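Local coordinates for alginate lyase (Aplysia kurodai, PDB 5GMT), which cleaves alginate by beta-elimination as a member of polysaccharide lyase family 14, with specificity for polymannuronate, at residues Y97-N103 and N188-I194; L59-K65 and N259-F265. One frame throughout, in Å; residues are numbered along the deposited sequence.

Contact 1 (Y97-N103 and N188-I194); sequences YDVYFEN and NNKWHSI
Strand 97-102 and strand 191-194 run antiparallel, their axes 4.5 Å apart at 150°. Tyr97-Ile194 and Val99-His192 are hydrogen-bonded pairs (Tyr97 N to Ile194 O 3.1, Ile194 N to Tyr97 O 2.8, Val99 N to His192 O 2.9, His192 N to Val99 O 2.8 Å); Asp98-Ser193 and Tyr100-Trp191 are non-hydrogen-bonded. The ladder then frays: Phe101 N to Lys190 O is weak (3.4 Å), while N of left-handed Asn189 (59/37) reaches Phe101 O at 2.7 Å. On the Asp98 face, Tyr100 (chi1 t) turns its ring edge to the face of Trp191 (chi1 m), its centroid 4.8 Å from that of the Trp191 five-membered ring, planes at 72°, with Tyr100 CB 3.6 Å from the six-membered centroid. The other face is mainly apolar and aromatic: Ile194 CD1 touches Val99 CG1 (3.6 Å) and Tyr97 CE2 (3.7 Å), and Phe101 points an edge at the His192 ring, with polar ends tied up, His192 ND1 to Val99 O (3.3 Å) and Tyr97 OH to Pro113 O. The pairing belongs to a jelly-roll-like sandwich whose opposing sheet meets the Tyr97 face through Leu112. Buried Asp98 is balanced twice: Ser193 OG donates to OD1 (2.7 Å), Lys266 salt-bridges OD2.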
ATOM      1  N   TYR A  97       8.725  -3.450   2.957  1.00  6.80           N
ATOM      2  CA  TYR A  97       8.258  -4.220   4.098  1.00  7.49           C
ATOM      3  C   TYR A  97       8.194  -5.681   3.703  1.00  8.82           C
ATOM      4  O   TYR A  97       8.162  -5.999   2.519  1.00  8.21           O
ATOM      5  CB  TYR A  97       6.892  -3.745   4.609  1.00  6.36           C
ATOM      6  CG  TYR A  97       5.752  -3.753   3.610  1.00  6.37           C
ATOM      7  CD1 TYR A  97       5.467  -2.625   2.849  1.00  7.85           C
ATOM      8  CD2 TYR A  97       4.950  -4.878   3.439  1.00  5.75           C
ATOM      9  CE1 TYR A  97       4.400  -2.611   1.931  1.00  7.52           C
ATOM     10  CE2 TYR A  97       3.885  -4.876   2.531  1.00  8.95           C
ATOM     11  CZ  TYR A  97       3.616  -3.735   1.780  1.00  7.58           C
ATOM     12  OH  TYR A  97       2.559  -3.723   0.878  1.00  7.75           O
ATOM     13  N   ASP A  98       8.201  -6.552   4.704  1.00  7.39           N
ATOM     14  CA  ASP A  98       7.972  -7.969   4.502  1.00  6.97           C
ATOM     15  C   ASP A  98       6.541  -8.308   4.887  1.00  6.08           C
ATOM     16  O   ASP A  98       6.054  -7.838   5.912  1.00  6.59           O
ATOM     17  CB  ASP A  98       8.935  -8.812   5.349  1.00  7.17           C
ATOM     18  CG  ASP A  98      10.388  -8.598   4.981  1.00 11.99           C
ATOM     19  OD1 ASP A  98      10.692  -8.243   3.815  1.00 10.20           O
ATOM     20  OD2 ASP A  98      11.236  -8.810   5.874  1.00 12.71           O
ATOM     21  N   VAL A  99       5.873  -9.125   4.079  1.00  7.60           N
ATOM     22  CA  VAL A  99       4.548  -9.615   4.449  1.00  7.05           C
ATOM     23  C   VAL A  99       4.422 -11.133   4.252  1.00  8.89           C
ATOM     24  O   VAL A  99       4.847 -11.679   3.230  1.00  7.16           O
ATOM     25  CB  VAL A  99       3.439  -8.878   3.651  1.00  6.42           C
ATOM     26  CG1 VAL A  99       3.659  -9.018   2.143  1.00 11.17           C
ATOM     27  CG2 VAL A  99       2.059  -9.371   4.039  1.00  6.65           C
ATOM     28  N   TYR A 100       3.856 -11.795   5.262  1.00  6.55           N
ATOM     29  CA  TYR A 100       3.515 -13.216   5.213  1.00  9.42           C
ATOM     30  C   TYR A 100       2.008 -13.390   5.033  1.00  7.31           C
ATOM     31  O   TYR A 100       1.228 -12.773   5.757  1.00  9.95           O
ATOM     32  CB  TYR A 100       3.974 -13.910   6.506  1.00  8.05           C
ATOM     33  CG  TYR A 100       3.884 -15.422   6.487  1.00 10.12           C
ATOM     34  CD1 TYR A 100       2.681 -16.075   6.725  1.00 12.14           C
ATOM     35  CD2 TYR A 100       5.017 -16.193   6.268  1.00 10.41           C
ATOM     36  CE1 TYR A 100       2.604 -17.471   6.716  1.00  9.68           C
ATOM     37  CE2 TYR A 100       4.951 -17.582   6.256  1.00 10.60           C
ATOM     38  CZ  TYR A 100       3.745 -18.212   6.483  1.00 12.83           C
ATOM     39  OH  TYR A 100       3.693 -19.595   6.470  1.00 16.03           O
ATOM     40  N   PHE A 101       1.591 -14.231   4.087  1.00  9.31           N
ATOM     41  CA  PHE A 101       0.173 -14.558   3.928  1.00 10.74           C
ATOM     42  C   PHE A 101      -0.114 -15.931   4.503  1.00 10.95           C
ATOM     43  O   PHE A 101       0.449 -16.921   4.051  1.00  9.44           O
ATOM     44  CB  PHE A 101      -0.251 -14.536   2.450  1.00  9.44           C
ATOM     45  CG  PHE A 101      -0.100 -13.195   1.794  1.00 10.50           C
ATOM     46  CD1 PHE A 101       1.095 -12.843   1.176  1.00 10.51           C
ATOM     47  CD2 PHE A 101      -1.144 -12.289   1.795  1.00 10.75           C
ATOM     48  CE1 PHE A 101       1.247 -11.607   0.565  1.00 10.26           C
ATOM     49  CE2 PHE A 101      -0.997 -11.043   1.177  1.00 10.52           C
ATOM     50  CZ  PHE A 101       0.204 -10.707   0.568  1.00 11.07           C
ATOM     51  N   GLU A 102      -0.999 -15.992   5.486  1.00  9.92           N
ATOM     52  CA  GLU A 102      -1.330 -17.277   6.105  1.00  9.99           C
ATOM     53  C   GLU A 102      -2.769 -17.685   5.816  1.00 11.61           C
ATOM     54  O   GLU A 102      -3.710 -16.985   6.204  1.00  9.64           O
ATOM     55  CB  GLU A 102      -1.094 -17.209   7.615  1.00 10.31           C
ATOM     56  CG  GLU A 102      -1.436 -18.500   8.331  1.00 10.63           C
ATOM     57  CD  GLU A 102      -1.308 -18.359   9.828  1.00 10.45           C
ATOM     58  OE1 GLU A 102      -0.240 -17.892  10.280  1.00 15.27           O
ATOM     59  OE2 GLU A 102      -2.278 -18.697  10.544  1.00 12.87           O
ATOM     60  N   ASN A 103      -2.919 -18.818   5.125  1.00 14.34           N
ATOM     61  CA  ASN A 103      -4.220 -19.402   4.781  1.00 14.12           C
ATOM     62  C   ASN A 103      -5.014 -18.582   3.755  1.00 10.40           C
ATOM     63  O   ASN A 103      -6.233 -18.452   3.860  1.00  9.63           O
ATOM     64  CB  ASN A 103      -5.067 -19.618   6.038  1.00 11.74           C
ATOM     65  CG  ASN A 103      -6.078 -20.732   5.870  1.00 13.45           C
ATOM     66  OD1 ASN A 103      -5.838 -21.685   5.132  1.00 13.29           O
ATOM     67  ND2 ASN A 103      -7.218 -20.607   6.529  1.00 12.06           N
ATOM     68  N   ASN A 188       0.593 -18.103  -1.085  1.00 14.12           N
ATOM     69  CA  ASN A 188       0.146 -18.545   0.230  1.00 13.89           C
ATOM     70  C   ASN A 188       1.280 -19.146   1.061  1.00 16.36           C
ATOM     71  O   ASN A 188       2.181 -19.798   0.523  1.00 12.81           O
ATOM     72  CB  ASN A 188      -0.985 -19.560   0.069  1.00 16.19           C
ATOM     73  CG  ASN A 188      -1.638 -19.923   1.385  1.00 17.17           C
ATOM     74  OD1 ASN A 188      -1.565 -19.173   2.357  1.00 16.87           O
ATOM     75  ND2 ASN A 188      -2.302 -21.073   1.414  1.00 17.90           N
ATOM     76  N   ASN A 189       1.234 -18.887   2.367  1.00 14.80           N
ATOM     77  CA  ASN A 189       2.140 -19.483   3.353  1.00 13.59           C
ATOM     78  C   ASN A 189       3.612 -19.196   3.098  1.00 15.39           C
ATOM     79  O   ASN A 189       4.483 -20.044   3.345  1.00 13.55           O
ATOM     80  CB  ASN A 189       1.893 -20.996   3.426  1.00 14.84           C
ATOM     81  CG  ASN A 189       0.470 -21.326   3.864  1.00 19.75           C
ATOM     82  OD1 ASN A 189      -0.086 -20.663   4.744  1.00 22.38           O
ATOM     83  ND2 ASN A 189      -0.136 -22.327   3.227  1.00 24.26           N
ATOM     84  N   LYS A 190       3.895 -17.983   2.626  1.00 10.81           N
ATOM     85  CA  LYS A 190       5.266 -17.552   2.397  1.00 12.03           C
ATOM     86  C   LYS A 190       5.474 -16.104   2.814  1.00  9.29           C
ATOM     87  O   LYS A 190       4.542 -15.307   2.759  1.00 10.31           O
ATOM     88  CB  LYS A 190       5.631 -17.694   0.922  1.00 12.91           C
ATOM     89  CG  LYS A 190       5.973 -19.108   0.480  1.00 13.98           C
ATOM     90  CD  LYS A 190       6.538 -19.066  -0.936  1.00 18.75           C
ATOM     91  CE  LYS A 190       7.149 -20.401  -1.339  1.00 23.23           C
ATOM     92  NZ  LYS A 190       8.332 -20.729  -0.501  1.00 19.03           N
ATOM     93  N   TRP A 191       6.703 -15.776   3.196  1.00 10.30           N
ATOM     94  CA  TRP A 191       7.118 -14.392   3.354  1.00  8.89           C
ATOM     95  C   TRP A 191       7.370 -13.798   1.981  1.00 11.25           C
ATOM     96  O   TRP A 191       7.841 -14.496   1.074  1.00 11.08           O
ATOM     97  CB  TRP A 191       8.391 -14.282   4.194  1.00 10.78           C
ATOM     98  CG  TRP A 191       8.175 -14.362   5.668  1.00  9.25           C
ATOM     99  CD1 TRP A 191       8.493 -15.406   6.494  1.00  9.10           C
ATOM    100  CD2 TRP A 191       7.605 -13.348   6.504  1.00 10.02           C
ATOM    101  NE1 TRP A 191       8.154 -15.102   7.791  1.00  9.49           N
ATOM    102  CE2 TRP A 191       7.606 -13.843   7.825  1.00  9.56           C
ATOM    103  CE3 TRP A 191       7.093 -12.066   6.258  1.00  9.38           C
ATOM    104  CZ2 TRP A 191       7.110 -13.108   8.901  1.00  9.37           C
ATOM    105  CZ3 TRP A 191       6.596 -11.333   7.321  1.00  9.17           C
ATOM    106  CH2 TRP A 191       6.607 -11.851   8.631  1.00  8.69           C
ATOM    107  N   HIS A 192       7.075 -12.510   1.839  1.00  8.76           N
ATOM    108  CA  HIS A 192       7.405 -11.759   0.630  1.00 10.97           C
ATOM    109  C   HIS A 192       8.120 -10.487   1.023  1.00 10.60           C
ATOM    110  O   HIS A 192       7.686  -9.804   1.953  1.00 10.80           O
ATOM    111  CB  HIS A 192       6.156 -11.404  -0.175  1.00  9.12           C
ATOM    112  CG  HIS A 192       5.322 -12.583  -0.542  1.00  9.04           C
ATOM    113  ND1 HIS A 192       4.621 -13.316   0.392  1.00 10.07           N
ATOM    114  CD2 HIS A 192       5.086 -13.171  -1.740  1.00  9.67           C
ATOM    115  CE1 HIS A 192       3.984 -14.300  -0.216  1.00 11.17           C
ATOM    116  NE2 HIS A 192       4.249 -14.235  -1.510  1.00 12.98           N
ATOM    117  N   SER A 193       9.213 -10.164   0.344  1.00  8.07           N
ATOM    118  CA  SER A 193       9.803  -8.846   0.533  1.00  9.59           C
ATOM    119  C   SER A 193       9.236  -7.955  -0.552  1.00  9.02           C
ATOM    120  O   SER A 193       9.202  -8.332  -1.730  1.00 10.23           O
ATOM    121  CB  SER A 193      11.330  -8.887   0.479  1.00 13.70           C
ATOM    122  OG  SER A 193      11.843  -9.444   1.673  1.00 16.20           O
ATOM    123  N   ILE A 194       8.766  -6.781  -0.144  1.00 10.68           N
ATOM    124  CA  ILE A 194       8.087  -5.880  -1.067  1.00  8.53           C
ATOM    125  C   ILE A 194       8.826  -4.551  -1.099  1.00  7.28           C
ATOM    126  O   ILE A 194       9.172  -4.013  -0.046  1.00  8.33           O
ATOM    127  CB  ILE A 194       6.619  -5.663  -0.649  1.00 11.10           C
ATOM    128  CG1 ILE A 194       5.846  -6.985  -0.771  1.00 13.33           C
ATOM    129  CG2 ILE A 194       5.977  -4.566  -1.489  1.00 11.01           C
ATOM    130  CD1 ILE A 194       4.338  -6.825  -0.612  1.00 16.72           C
TER
HETATM  131  O   HOH W   1       1.408 -20.611   7.060  1.00 19.74           O
HETATM  132  O   HOH W   2      -3.537 -22.588   3.696  1.00 27.47           O

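Contact 2 (L59-K65 and N259-F265); sequences LRIFYEK and NDCYSYF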
ATOM      1  N   LEU A  59       3.642  -7.330  13.151  1.00  7.17           N
ATOM      2  CA  LEU A  59       2.287  -6.806  13.195  1.00  9.85           C
ATOM      3  C   LEU A  59       1.369  -7.798  12.511  1.00  6.80           C
ATOM      4  O   LEU A  59       1.579  -8.115  11.341  1.00  7.79           O
ATOM      5  CB  LEU A  59       2.224  -5.439  12.503  1.00  6.58           C
ATOM      6  CG  LEU A  59       0.838  -4.833  12.326  1.00  5.40           C
ATOM      7  CD1 LEU A  59       0.213  -4.539  13.677  1.00  8.74           C
ATOM      8  CD2 LEU A  59       0.940  -3.563  11.459  1.00  6.88           C
ATOM      9  N   ARG A  60       0.371  -8.316  13.228  1.00  7.48           N
ATOM     10  CA  ARG A  60      -0.493  -9.333  12.633  1.00  7.10           C
ATOM     11  C   ARG A  60      -1.888  -8.789  12.438  1.00  6.21           C
ATOM     12  O   ARG A  60      -2.466  -8.205  13.347  1.00  6.99           O
ATOM     13  CB  ARG A  60      -0.554 -10.609  13.493  1.00  7.10           C
ATOM     14  CG  ARG A  60      -1.200 -11.789  12.763  1.00  9.21           C
ATOM     15  CD  ARG A  60      -1.490 -12.979  13.691  1.00  9.30           C
ATOM     16  NE  ARG A  60      -2.694 -12.747  14.493  1.00  6.54           N
ATOM     17  CZ  ARG A  60      -3.212 -13.616  15.361  1.00  9.79           C
ATOM     18  NH1 ARG A  60      -2.638 -14.795  15.566  1.00  9.87           N
ATOM     19  NH2 ARG A  60      -4.320 -13.301  16.025  1.00  9.03           N
ATOM     20  N   ILE A  61      -2.415  -8.992  11.238  1.00  5.99           N
ATOM     21  CA  ILE A  61      -3.768  -8.583  10.904  1.00  7.55           C
ATOM     22  C   ILE A  61      -4.622  -9.816  10.631  1.00  6.66           C
ATOM     23  O   ILE A  61      -4.253 -10.673   9.822  1.00  6.33           O
ATOM     24  CB  ILE A  61      -3.800  -7.663   9.656  1.00  8.71           C
ATOM     25  CG1 ILE A  61      -2.808  -6.502   9.801  1.00  7.33           C
ATOM     26  CG2 ILE A  61      -5.232  -7.183   9.398  1.00  7.53           C
ATOM     27  CD1 ILE A  61      -3.079  -5.583  10.993  1.00  6.09           C
ATOM     28  N   PHE A  62      -5.772  -9.879  11.296  1.00  5.15           N
ATOM     29  CA  PHE A  62      -6.704 -10.977  11.155  1.00  8.45           C
ATOM     30  C   PHE A  62      -7.887 -10.573  10.267  1.00  9.13           C
ATOM     31  O   PHE A  62      -8.493  -9.529  10.488  1.00  9.57           O
ATOM     32  CB  PHE A  62      -7.189 -11.412  12.539  1.00  6.81           C
ATOM     33  CG  PHE A  62      -8.362 -12.337  12.512  1.00  9.46           C
ATOM     34  CD1 PHE A  62      -8.289 -13.544  11.835  1.00 10.65           C
ATOM     35  CD2 PHE A  62      -9.528 -12.015  13.183  1.00  8.93           C
ATOM     36  CE1 PHE A  62      -9.358 -14.418  11.823  1.00 12.25           C
ATOM     37  CE2 PHE A  62     -10.611 -12.879  13.174  1.00 12.35           C
ATOM     38  CZ  PHE A  62     -10.525 -14.082  12.497  1.00 12.56           C
ATOM     39  N   TYR A  63      -8.180 -11.390   9.252  1.00  6.71           N
ATOM     40  CA  TYR A  63      -9.369 -11.215   8.434  1.00  7.60           C
ATOM     41  C   TYR A  63     -10.283 -12.403   8.667  1.00  9.84           C
ATOM     42  O   TYR A  63      -9.972 -13.537   8.279  1.00  8.12           O
ATOM     43  CB  TYR A  63      -9.049 -11.113   6.933  1.00  8.22           C
ATOM     44  CG  TYR A  63      -7.778 -10.380   6.563  1.00  8.04           C
ATOM     45  CD1 TYR A  63      -7.809  -9.065   6.081  1.00  8.12           C
ATOM     46  CD2 TYR A  63      -6.544 -11.014   6.666  1.00  8.42           C
ATOM     47  CE1 TYR A  63      -6.637  -8.415   5.739  1.00  6.08           C
ATOM     48  CE2 TYR A  63      -5.378 -10.374   6.334  1.00  7.40           C
ATOM     49  CZ  TYR A  63      -5.427  -9.074   5.862  1.00  8.27           C
ATOM     50  OH  TYR A  63      -4.259  -8.450   5.524  1.00  6.53           O
ATOM     51  N   GLU A  64     -11.413 -12.140   9.296  1.00  8.90           N
ATOM     52  CA  GLU A  64     -12.371 -13.185   9.577  1.00 10.40           C
ATOM     53  C   GLU A  64     -12.975 -13.723   8.288  1.00 11.95           C
ATOM     54  O   GLU A  64     -13.190 -12.967   7.345  1.00 10.07           O
ATOM     55  CB  GLU A  64     -13.455 -12.632  10.483  1.00 11.37           C
ATOM     56  CG  GLU A  64     -14.368 -13.654  11.063  1.00 14.35           C
ATOM     57  CD  GLU A  64     -14.856 -13.216  12.424  1.00 19.68           C
ATOM     58  OE1 GLU A  64     -14.724 -14.018  13.379  1.00 14.85           O
ATOM     59  OE2 GLU A  64     -15.344 -12.062  12.529  1.00 13.13           O
ATOM     60  N   LYS A  65     -13.245 -15.026   8.255  1.00  8.74           N
ATOM     61  CA  LYS A  65     -13.969 -15.632   7.143  1.00  9.07           C
ATOM     62  C   LYS A  65     -15.232 -14.833   6.874  1.00 10.32           C
ATOM     63  O   LYS A  65     -15.961 -14.484   7.807  1.00 12.22           O
ATOM     64  CB  LYS A  65     -14.299 -17.098   7.464  1.00 12.58           C
ATOM     65  CG  LYS A  65     -14.999 -17.846   6.339  1.00 11.53           C
ATOM     66  CD  LYS A  65     -15.080 -19.338   6.650  1.00 13.22           C
ATOM     67  CE  LYS A  65     -15.737 -20.093   5.489  1.00 17.39           C
ATOM     68  NZ  LYS A  65     -15.667 -21.570   5.691  1.00 25.08           N
ATOM     69  N   ASN A 259     -11.534 -17.674   3.823  1.00 11.06           N
ATOM     70  CA  ASN A 259     -11.026 -18.299   5.042  1.00 10.08           C
ATOM     71  C   ASN A 259     -10.808 -17.317   6.196  1.00 10.74           C
ATOM     72  O   ASN A 259     -10.598 -16.124   5.985  1.00 10.99           O
ATOM     73  CB  ASN A 259      -9.692 -18.988   4.778  1.00  9.97           C
ATOM     74  CG  ASN A 259      -9.722 -19.941   3.594  1.00 10.75           C
ATOM     75  OD1 ASN A 259     -10.719 -20.599   3.322  1.00 15.18           O
ATOM     76  ND2 ASN A 259      -8.593 -20.046   2.915  1.00 12.67           N
ATOM     77  N   ASP A 260     -10.838 -17.833   7.420  1.00 13.03           N
ATOM     78  CA  ASP A 260     -10.157 -17.168   8.513  1.00  9.02           C
ATOM     79  C   ASP A 260      -8.678 -17.138   8.137  1.00 11.27           C
ATOM     80  O   ASP A 260      -8.068 -18.187   7.923  1.00  9.80           O
ATOM     81  CB  ASP A 260     -10.371 -17.906   9.842  1.00 12.37           C
ATOM     82  CG  ASP A 260     -11.818 -17.852  10.315  1.00 11.62           C
ATOM     83  OD1 ASP A 260     -12.403 -16.753  10.323  1.00 10.77           O
ATOM     84  OD2 ASP A 260     -12.387 -18.916  10.652  1.00 17.04           O
ATOM     85  N   CYS A 261      -8.100 -15.945   8.023  1.00  8.10           N
ATOM     86  CA  CYS A 261      -6.721 -15.861   7.551  1.00  7.88           C
ATOM     87  C   CYS A 261      -6.000 -14.673   8.175  1.00  9.09           C
ATOM     88  O   CYS A 261      -6.618 -13.808   8.813  1.00  8.56           O
ATOM     89  CB  CYS A 261      -6.685 -15.776   6.022  1.00  9.04           C
ATOM     90  SG  CYS A 261      -7.627 -14.376   5.359  1.00  8.89           S
ATOM     91  N   TYR A 262      -4.681 -14.652   8.000  1.00 10.67           N
ATOM     92  CA  TYR A 262      -3.831 -13.711   8.712  1.00 10.08           C
ATOM     93  C   TYR A 262      -2.690 -13.206   7.850  1.00  9.80           C
ATOM     94  O   TYR A 262      -2.061 -13.962   7.094  1.00  9.39           O
ATOM     95  CB  TYR A 262      -3.225 -14.357   9.967  1.00  7.87           C
ATOM     96  CG  TYR A 262      -4.194 -15.051  10.886  1.00  9.24           C
ATOM     97  CD1 TYR A 262      -4.663 -16.322  10.591  1.00  8.34           C
ATOM     98  CD2 TYR A 262      -4.607 -14.454  12.073  1.00  7.00           C
ATOM     99  CE1 TYR A 262      -5.535 -16.970  11.440  1.00 10.17           C
ATOM    100  CE2 TYR A 262      -5.475 -15.095  12.932  1.00  8.42           C
ATOM    101  CZ  TYR A 262      -5.942 -16.354  12.602  1.00 10.13           C
ATOM    102  OH  TYR A 262      -6.801 -17.011  13.447  1.00 10.77           O
ATOM    103  N   SER A 263      -2.382 -11.930   8.003  1.00  7.79           N
ATOM    104  CA  SER A 263      -1.171 -11.406   7.422  1.00  7.07           C
ATOM    105  C   SER A 263      -0.252 -10.935   8.539  1.00  8.06           C
ATOM    106  O   SER A 263      -0.707 -10.572   9.624  1.00  7.74           O
ATOM    107  CB  SER A 263      -1.466 -10.268   6.435  1.00  7.11           C
ATOM    108  OG  SER A 263      -2.182  -9.207   7.045  1.00  8.90           O
ATOM    109  N   TYR A 264       1.044 -10.957   8.258  1.00  6.33           N
ATOM    110  CA  TYR A 264       2.070 -10.548   9.209  1.00  7.18           C
ATOM    111  C   TYR A 264       3.005  -9.564   8.536  1.00  6.56           C
ATOM    112  O   TYR A 264       3.454  -9.816   7.428  1.00  8.41           O
ATOM    113  CB  TYR A 264       2.891 -11.751   9.689  1.00  9.91           C
ATOM    114  CG  TYR A 264       2.093 -12.857  10.327  1.00  8.18           C
ATOM    115  CD1 TYR A 264       1.239 -13.656   9.571  1.00  7.67           C
ATOM    116  CD2 TYR A 264       2.223 -13.130  11.686  1.00  8.40           C
ATOM    117  CE1 TYR A 264       0.507 -14.689  10.163  1.00  8.89           C
ATOM    118  CE2 TYR A 264       1.500 -14.166  12.286  1.00  8.65           C
ATOM    119  CZ  TYR A 264       0.651 -14.933  11.517  1.00  8.76           C
ATOM    120  OH  TYR A 264      -0.057 -15.953  12.096  1.00  9.77           O
ATOM    121  N   PHE A 265       3.328  -8.464   9.205  1.00  6.70           N
ATOM    122  CA  PHE A 265       4.202  -7.466   8.608  1.00  7.18           C
ATOM    123  C   PHE A 265       5.387  -7.210   9.520  1.00  7.26           C
ATOM    124  O   PHE A 265       5.223  -7.075  10.732  1.00  6.95           O
ATOM    125  CB  PHE A 265       3.464  -6.143   8.357  1.00  7.50           C
ATOM    126  CG  PHE A 265       2.300  -6.255   7.415  1.00  7.70           C
ATOM    127  CD1 PHE A 265       1.055  -6.654   7.877  1.00  7.79           C
ATOM    128  CD2 PHE A 265       2.439  -5.909   6.073  1.00  5.68           C
ATOM    129  CE1 PHE A 265      -0.030  -6.739   7.019  1.00  7.99           C
ATOM    130  CE2 PHE A 265       1.361  -5.999   5.207  1.00  6.46           C
ATOM    131  CZ  PHE A 265       0.123  -6.408   5.682  1.00  7.06           C
TER
HETATM  132  O   HOH W   3       0.022 -15.922  14.839  1.00 13.33           O
HETATM  133  O   HOH W   4     -12.987 -21.756   4.832  1.00 20.91           O
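Strands 59-63 and 261-265 exemplify antiparallel pairing with a complete backbone ladder. Three hydrogen-bonded pairs are each closed by two bonds: Leu59 N to Phe265 O 2.9 Å and Phe265 N to Leu59 O 2.8 Å; Ile61 N to Ser263 O 2.8 Å and Ser263 N to Ile61 O 2.9 Å; Tyr63 N to Cys261 O 2.9 Å and Cys261 N to Tyr63 O 3.1 Å. Past the last pair a side chain takes over, as Asp260 OD1 accepts from Lys65 N at 2.8 Å.

Tyr63 OH and Ser263 OG share a hydrogen bond of 2.7 Å, and Tyr63 OH also bonds Thr246 of the facing sheet. One water joins Arg60 NH1 (3.0 Å) to Tyr264 OH (2.7 Å), which also bonds Glu102 OE1; another joins Lys65 NZ (2.8 Å) to Asn259 OD1 (3.0 Å), while Asn259 ND2 bonds Asn103 O.

On the face of Arg60 and Phe62, Arg60 CG lies 3.8 Å from the Tyr264 ring centroid in a CH-pi contact, and Phe62 CD1 meets Tyr262 CE2 at 3.4 Å. On the reverse face Ile61 CG1 approaches Phe265 CE1 (3.9 Å), and Cys261 SG makes an oblique sulfur-aromatic contact with Tyr63, 4.8 Å from its ring centroid. That buried side packs on Phe244 and Thr246 of strand 238-247, the sheet-on-sheet packing of the concanavalin-like beta-sandwich to which this family belongs.

Overall arrangement
Contacts 1 and 2 belong to one antiparallel sheet and lie 11 Å apart, centre to centre. Strands 92-102 and 261-272 are direct neighbours, so the four segments form a continuous run, 59-65, 259-265, 97-103, 188-194, with contact 1 nested in the chain loop closed by contact 2. Glu102 stitches them together: its N lies 2.8 Å from Tyr262 O and its OE1 2.7 Å from Tyr264 OH, both probable hydrogen bonds, and OE1 is also hydrogen-bonded to His53. Each contact is partly buried, its inner face packing on the facing sheet. The ladders differ: contact 2 has three doubly bonded pairs, whereas contact 1 has two and then runs into a loop.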